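Azi13 (Streptomyces sahachiroi, PDB 5HMB) probably hydrolyses an aromatic polyketide thioester, a naphthoate precursor, as a PaaI-type thioesterase of azinomycin biosynthesis. Local coordinates at residues G45-E57 and G76-T88. Residues are numbered along the deposited sequence; the frame is centred on the assembly and turned at random. Where two conformers were deposited one is given.
Sequences GILHGGVHCAVVE and GVSNSTDFFAPAT
The F83 ring meets G49 on one face: G49 CA stands 4.3 Å from the ring centroid and 22° off the normal, a CH-pi contact, while T81 O of its own strand lies over the opposite face, displaced toward the rim. C53 SG comes in the ring plane instead, at the edge, 3.8 Å from F83 CZ, a sulfur-aromatic contact. H52 meets F83 rim to rim, neither ring over the other; one face of the imidazole carries L47 CD2, and an in-plane water lies at H52 NE2; it donates to A85 O and weakly accepts from A87 N. Further along, the N79 amide, its CG anti to the backbone N (chi1 178°), reaches the helix. N79 ND2 gives a nearly straight bond (166°) to the anti lone pair of E57 OE1 at 2.7 Å, and a more bent one to C53 O, which also accepts from E57 N. At the amide's other end N79 OD1 accepts from T81 OG1 in the carbonyl plane, so three bonds fix its rotation. The family identifies the hotdog fold, and the geometry agrees: the axes of helix 49-57 and strand 76-83 approach to 8.5 Å, the helix lying against the curled antiparallel sheet; residues 78-82 pair antiparallel with a strand of the second subunit, continuing the sheet across the interface. H48 caps helix 49-68, its ND1 accepting from G50 N, and its NE2 bonds S58 OG of the second subunit. L47 N donates to A87 O at 2.8 Å, joining the chain just before the helix to that after the strand, and I46 CG2 packs on P86 CB at 4.0 Å and on the T88 methyl.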
ATOM      1  N   GLY A  45      -7.509 -14.788 -20.358  1.00 68.62           N
ATOM      2  CA  GLY A  45      -8.322 -15.816 -19.733  1.00 69.57           C
ATOM      3  C   GLY A  45      -8.280 -15.918 -18.220  1.00 75.04           C
ATOM      4  O   GLY A  45      -8.805 -16.897 -17.673  1.00 70.77           O
ATOM      5  N   ILE A  46      -7.686 -14.956 -17.515  1.00 57.26           N
ATOM      6  CA  ILE A  46      -7.710 -14.961 -16.059  1.00 62.41           C
ATOM      7  C   ILE A  46      -8.501 -13.756 -15.552  1.00 52.43           C
ATOM      8  O   ILE A  46      -8.778 -12.794 -16.275  1.00 53.96           O
ATOM      9  CB  ILE A  46      -6.297 -14.980 -15.449  1.00 53.34           C
ATOM     10  CG1 ILE A  46      -5.560 -13.698 -15.795  1.00 60.28           C
ATOM     11  CG2 ILE A  46      -5.524 -16.185 -15.949  1.00 62.06           C
ATOM     12  CD1 ILE A  46      -4.135 -13.701 -15.335  1.00 69.47           C
ATOM     13  N   LEU A  47      -8.885 -13.832 -14.285  1.00 49.17           N
ATOM     14  CA  LEU A  47      -9.665 -12.766 -13.675  1.00 50.16           C
ATOM     15  C   LEU A  47      -8.934 -11.432 -13.767  1.00 46.32           C
ATOM     16  O   LEU A  47      -7.759 -11.328 -13.408  1.00 46.10           O
ATOM     17  CB  LEU A  47      -9.951 -13.106 -12.218  1.00 51.15           C
ATOM     18  CG  LEU A  47     -10.940 -12.183 -11.506  1.00 44.63           C
ATOM     19  CD1 LEU A  47     -12.297 -12.191 -12.207  1.00 41.93           C
ATOM     20  CD2 LEU A  47     -11.065 -12.582 -10.053  1.00 47.56           C
ATOM     21  N   HIS A  48      -9.634 -10.420 -14.284  1.00 49.79           N
ATOM     22  CA  HIS A  48      -9.172  -9.039 -14.203  1.00 43.42           C
ATOM     23  C   HIS A  48      -8.841  -8.699 -12.755  1.00 48.31           C
ATOM     24  O   HIS A  48      -9.587  -9.052 -11.839  1.00 41.87           O
ATOM     25  CB  HIS A  48     -10.264  -8.110 -14.741  1.00 48.80           C
ATOM     26  CG  HIS A  48      -9.807  -6.720 -15.032  1.00 48.92           C
ATOM     27  ND1 HIS A  48      -9.504  -5.808 -14.040  1.00 47.67           N
ATOM     28  CD2 HIS A  48      -9.641  -6.067 -16.207  1.00 50.07           C
ATOM     29  CE1 HIS A  48      -9.161  -4.659 -14.593  1.00 45.36           C
ATOM     30  NE2 HIS A  48      -9.230  -4.791 -15.908  1.00 50.45           N
ATOM     31  N   GLY A  49      -7.695  -8.050 -12.550  1.00 41.58           N
ATOM     32  CA  GLY A  49      -7.260  -7.745 -11.201  1.00 37.45           C
ATOM     33  C   GLY A  49      -8.188  -6.782 -10.483  1.00 45.24           C
ATOM     34  O   GLY A  49      -8.362  -6.882  -9.272  1.00 35.07           O
ATOM     35  N   GLY A  50      -8.781  -5.831 -11.212  1.00 35.45           N
ATOM     36  CA  GLY A  50      -9.733  -4.921 -10.598  1.00 44.01           C
ATOM     37  C   GLY A  50     -10.898  -5.633  -9.945  1.00 41.82           C
ATOM     38  O   GLY A  50     -11.439  -5.149  -8.954  1.00 45.93           O
ATOM     39  N   VAL A  51     -11.287  -6.806 -10.467  1.00 39.53           N
ATOM     40  CA  VAL A  51     -12.371  -7.545  -9.829  1.00 42.02           C
ATOM     41  C   VAL A  51     -11.977  -7.951  -8.412  1.00 42.43           C
ATOM     42  O   VAL A  51     -12.776  -7.836  -7.478  1.00 40.82           O
ATOM     43  CB  VAL A  51     -12.775  -8.764 -10.679  1.00 39.30           C
ATOM     44  CG1 VAL A  51     -13.924  -9.501  -9.984  1.00 43.68           C
ATOM     45  CG2 VAL A  51     -13.188  -8.317 -12.075  1.00 47.32           C
ATOM     46  N   HIS A  52     -10.739  -8.425  -8.227  1.00 34.48           N
ATOM     47  CA  HIS A  52     -10.256  -8.736  -6.884  1.00 38.05           C
ATOM     48  C   HIS A  52     -10.350  -7.523  -5.966  1.00 33.63           C
ATOM     49  O   HIS A  52     -10.803  -7.633  -4.822  1.00 42.33           O
ATOM     50  CB  HIS A  52      -8.809  -9.246  -6.933  1.00 32.85           C
ATOM     51  CG  HIS A  52      -8.702 -10.703  -7.239  1.00 47.12           C
ATOM     52  ND1 HIS A  52      -9.466 -11.650  -6.595  1.00 46.77           N
ATOM     53  CD2 HIS A  52      -7.920 -11.377  -8.120  1.00 44.80           C
ATOM     54  CE1 HIS A  52      -9.163 -12.847  -7.070  1.00 51.85           C
ATOM     55  NE2 HIS A  52      -8.226 -12.708  -7.990  1.00 49.87           N
ATOM     56  N   CYS A  53      -9.902  -6.359  -6.443  1.00 41.74           N
ATOM     57  CA  CYS A  53      -9.970  -5.144  -5.627  1.00 36.65           C
ATOM     58  C   CYS A  53     -11.404  -4.780  -5.294  1.00 40.40           C
ATOM     59  O   CYS A  53     -11.706  -4.383  -4.160  1.00 37.83           O
ATOM     60  CB  CYS A  53      -9.327  -3.976  -6.362  1.00 35.59           C
ATOM     61  SG  CYS A  53      -7.601  -4.274  -6.914  1.00 37.86           S
ATOM     62  N   ALA A  54     -12.295  -4.867  -6.287  1.00 43.38           N
ATOM     63  CA  ALA A  54     -13.695  -4.510  -6.078  1.00 42.98           C
ATOM     64  C   ALA A  54     -14.361  -5.425  -5.056  1.00 46.07           C
ATOM     65  O   ALA A  54     -15.181  -4.971  -4.247  1.00 41.87           O
ATOM     66  CB  ALA A  54     -14.439  -4.560  -7.415  1.00 36.44           C
ATOM     67  N   VAL A  55     -14.053  -6.723  -5.099  1.00 39.07           N
ATOM     68  CA  VAL A  55     -14.611  -7.660  -4.124  1.00 35.86           C
ATOM     69  C   VAL A  55     -14.070  -7.373  -2.732  1.00 38.40           C
ATOM     70  O   VAL A  55     -14.792  -7.464  -1.729  1.00 36.66           O
ATOM     71  CB  VAL A  55     -14.293  -9.106  -4.540  1.00 45.38           C
ATOM     72  CG1 VAL A  55     -14.524 -10.062  -3.359  1.00 38.46           C
ATOM     73  CG2 VAL A  55     -15.120  -9.493  -5.744  1.00 40.07           C
ATOM     74  N   VAL A  56     -12.775  -7.087  -2.638  1.00 40.27           N
ATOM     75  CA  VAL A  56     -12.194  -6.707  -1.353  1.00 36.56           C
ATOM     76  C   VAL A  56     -12.885  -5.452  -0.815  1.00 35.98           C
ATOM     77  O   VAL A  56     -13.289  -5.386   0.355  1.00 37.74           O
ATOM     78  CB  VAL A  56     -10.673  -6.518  -1.519  1.00 40.26           C
ATOM     79  CG1 VAL A  56     -10.091  -5.771  -0.348  1.00 40.32           C
ATOM     80  CG2 VAL A  56      -9.975  -7.880  -1.672  1.00 33.21           C
ATOM     81  N   GLU A  57     -13.045  -4.441  -1.670  1.00 40.27           N
ATOM     82  CA  GLU A  57     -13.753  -3.233  -1.261  1.00 41.30           C
ATOM     83  C   GLU A  57     -15.162  -3.568  -0.775  1.00 38.58           C
ATOM     84  O   GLU A  57     -15.563  -3.163   0.326  1.00 40.40           O
ATOM     85  CB  GLU A  57     -13.781  -2.225  -2.418  1.00 35.40           C
ATOM     86  CG  GLU A  57     -14.239  -0.814  -1.965  1.00 38.43           C
ATOM     87  CD  GLU A  57     -13.167  -0.094  -1.147  1.00 45.28           C
ATOM     88  OE1 GLU A  57     -11.967  -0.381  -1.352  1.00 48.51           O
ATOM     89  OE2 GLU A  57     -13.514   0.755  -0.303  1.00 52.11           O
ATOM     90  N   GLY A  76     -15.144   4.804   1.714  1.00 50.24           N
ATOM     91  CA  GLY A  76     -13.856   4.242   1.355  1.00 46.41           C
ATOM     92  C   GLY A  76     -12.787   5.317   1.302  1.00 43.04           C
ATOM     93  O   GLY A  76     -13.023   6.439   0.842  1.00 48.34           O
ATOM     94  N   VAL A  77     -11.621   4.981   1.832  1.00 40.29           N
ATOM     95  CA  VAL A  77     -10.447   5.838   1.793  1.00 44.55           C
ATOM     96  C   VAL A  77      -9.362   5.273   0.876  1.00 44.03           C
ATOM     97  O   VAL A  77      -8.797   6.000   0.059  1.00 41.68           O
ATOM     98  CB  VAL A  77      -9.888   6.066   3.209  1.00 37.27           C
ATOM     99  CG1 VAL A  77      -8.533   6.725   3.100  1.00 35.91           C
ATOM    100  CG2 VAL A  77     -10.854   6.912   4.023  1.00 43.56           C
ATOM    101  N   SER A  78      -9.002   3.998   1.053  1.00 41.94           N
ATOM    102  CA  SER A  78      -7.961   3.383   0.232  1.00 37.86           C
ATOM    103  C   SER A  78      -8.087   1.871   0.267  1.00 40.29           C
ATOM    104  O   SER A  78      -8.670   1.292   1.185  1.00 35.95           O
ATOM    105  CB  SER A  78      -6.553   3.780   0.683  1.00 44.94           C
ATOM    106  OG  SER A  78      -6.238   3.221   1.941  1.00 52.33           O
ATOM    107  N   ASN A  79      -7.465   1.242  -0.726  1.00 37.67           N
ATOM    108  CA  ASN A  79      -7.618  -0.180  -0.988  1.00 33.04           C
ATOM    109  C   ASN A  79      -6.309  -0.681  -1.583  1.00 40.92           C
ATOM    110  O   ASN A  79      -5.933  -0.266  -2.685  1.00 38.69           O
ATOM    111  CB  ASN A  79      -8.777  -0.410  -1.951  1.00 35.19           C
ATOM    112  CG  ASN A  79      -8.974  -1.863  -2.305  1.00 43.53           C
ATOM    113  OD1 ASN A  79      -8.017  -2.589  -2.619  1.00 40.69           O
ATOM    114  ND2 ASN A  79     -10.232  -2.307  -2.266  1.00 41.26           N
ATOM    115  N   SER A  80      -5.648  -1.590  -0.874  0.63 41.10           N
ATOM    116  CA  SER A  80      -4.386  -2.177  -1.314  0.63 38.63           C
ATOM    117  C   SER A  80      -4.575  -3.684  -1.400  0.63 40.24           C
ATOM    118  O   SER A  80      -4.689  -4.357  -0.369  0.63 37.42           O
ATOM    119  CB  SER A  80      -3.262  -1.823  -0.348  0.63 39.95           C
ATOM    120  OG  SER A  80      -2.007  -2.032  -0.948  0.63 43.37           O
ATOM    121  N   THR A  81      -4.600  -4.213  -2.620  1.00 37.43           N
ATOM    122  CA  THR A  81      -4.874  -5.626  -2.852  1.00 33.08           C
ATOM    123  C   THR A  81      -3.690  -6.262  -3.568  1.00 35.28           C
ATOM    124  O   THR A  81      -3.188  -5.709  -4.556  1.00 33.90           O
ATOM    125  CB  THR A  81      -6.171  -5.807  -3.654  1.00 34.72           C
ATOM    126  OG1 THR A  81      -7.296  -5.330  -2.888  1.00 37.99           O
ATOM    127  CG2 THR A  81      -6.420  -7.275  -4.019  1.00 36.51           C
ATOM    128  N   ASP A  82      -3.219  -7.391  -3.032  1.00 31.64           N
ATOM    129  CA  ASP A  82      -2.228  -8.249  -3.685  1.00 36.92           C
ATOM    130  C   ASP A  82      -2.939  -9.398  -4.392  1.00 43.95           C
ATOM    131  O   ASP A  82      -3.890  -9.971  -3.852  1.00 39.00           O
ATOM    132  CB  ASP A  82      -1.238  -8.837  -2.678  1.00 33.03           C
ATOM    133  CG  ASP A  82      -0.313  -7.799  -2.085  1.00 51.41           C
ATOM    134  OD1 ASP A  82       0.156  -6.930  -2.838  1.00 46.77           O
ATOM    135  OD2 ASP A  82      -0.043  -7.861  -0.865  1.00 48.26           O
ATOM    136  N   PHE A  83      -2.475  -9.740  -5.593  1.00 34.84           N
ATOM    137  CA  PHE A  83      -2.980 -10.892  -6.327  1.00 41.69           C
ATOM    138  C   PHE A  83      -1.896 -11.959  -6.284  1.00 40.54           C
ATOM    139  O   PHE A  83      -0.797 -11.734  -6.796  1.00 42.37           O
ATOM    140  CB  PHE A  83      -3.329 -10.524  -7.769  1.00 39.16           C
ATOM    141  CG  PHE A  83      -3.849  -9.133  -7.929  1.00 40.50           C
ATOM    142  CD1 PHE A  83      -5.079  -8.768  -7.388  1.00 36.47           C
ATOM    143  CD2 PHE A  83      -3.128  -8.184  -8.644  1.00 40.24           C
ATOM    144  CE1 PHE A  83      -5.576  -7.472  -7.532  1.00 36.73           C
ATOM    145  CE2 PHE A  83      -3.620  -6.885  -8.800  1.00 40.44           C
ATOM    146  CZ  PHE A  83      -4.851  -6.529  -8.233  1.00 38.55           C
ATOM    147  N   PHE A  84      -2.195 -13.097  -5.646  1.00 40.14           N
ATOM    148  CA  PHE A  84      -1.196 -14.134  -5.392  1.00 43.36           C
ATOM    149  C   PHE A  84      -1.236 -15.300  -6.363  1.00 55.35           C
ATOM    150  O   PHE A  84      -0.224 -15.990  -6.511  1.00 57.64           O
ATOM    151  CB  PHE A  84      -1.345 -14.706  -3.979  1.00 38.23           C
ATOM    152  CG  PHE A  84      -0.972 -13.742  -2.913  1.00 43.37           C
ATOM    153  CD1 PHE A  84       0.341 -13.349  -2.753  1.00 42.75           C
ATOM    154  CD2 PHE A  84      -1.940 -13.204  -2.082  1.00 44.89           C
ATOM    155  CE1 PHE A  84       0.686 -12.446  -1.779  1.00 42.66           C
ATOM    156  CE2 PHE A  84      -1.594 -12.315  -1.093  1.00 38.38           C
ATOM    157  CZ  PHE A  84      -0.279 -11.925  -0.952  1.00 47.01           C
ATOM    158  N   ALA A  85      -2.371 -15.572  -6.997  1.00 48.20           N
ATOM    159  CA  ALA A  85      -2.441 -16.671  -7.948  1.00 60.09           C
ATOM    160  C   ALA A  85      -3.455 -16.302  -9.015  1.00 54.11           C
ATOM    161  O   ALA A  85      -4.399 -15.558  -8.729  1.00 54.02           O
ATOM    162  CB  ALA A  85      -2.832 -17.995  -7.272  1.00 55.30           C
ATOM    163  N   PRO A  86      -3.279 -16.780 -10.244  1.00 50.17           N
ATOM    164  CA  PRO A  86      -4.287 -16.510 -11.275  1.00 46.54           C
ATOM    165  C   PRO A  86      -5.551 -17.292 -10.965  1.00 59.79           C
ATOM    166  O   PRO A  86      -5.494 -18.475 -10.624  1.00 69.19           O
ATOM    167  CB  PRO A  86      -3.624 -17.001 -12.572  1.00 58.09           C
ATOM    168  CG  PRO A  86      -2.214 -17.383 -12.197  1.00 57.75           C
ATOM    169  CD  PRO A  86      -2.206 -17.657 -10.739  1.00 55.57           C
ATOM    170  N   ALA A  87      -6.691 -16.616 -11.066  1.00 49.53           N
ATOM    171  CA  ALA A  87      -7.994 -17.247 -10.922  1.00 48.67           C
ATOM    172  C   ALA A  87      -8.658 -17.319 -12.289  1.00 50.16           C
ATOM    173  O   ALA A  87      -8.631 -16.348 -13.051  1.00 44.16           O
ATOM    174  CB  ALA A  87      -8.879 -16.475  -9.934  1.00 53.04           C
ATOM    175  N   THR A  88      -9.222 -18.482 -12.614  1.00 50.27           N
ATOM    176  CA  THR A  88      -9.930 -18.688 -13.874  1.00 48.13           C
ATOM    177  C   THR A  88     -11.311 -19.249 -13.592  1.00 54.35           C
ATOM    178  O   THR A  88     -11.661 -19.570 -12.449  1.00 51.76           O
ATOM    179  CB  THR A  88      -9.202 -19.671 -14.797  1.00 55.41           C
ATOM    180  OG1 THR A  88      -9.183 -20.953 -14.159  1.00 49.83           O
ATOM    181  CG2 THR A  88      -7.795 -19.220 -15.052  1.00 45.65           C
TER
HETATM  182  O   HOH W   1      -6.397 -13.776  -9.897  1.00 44.27           O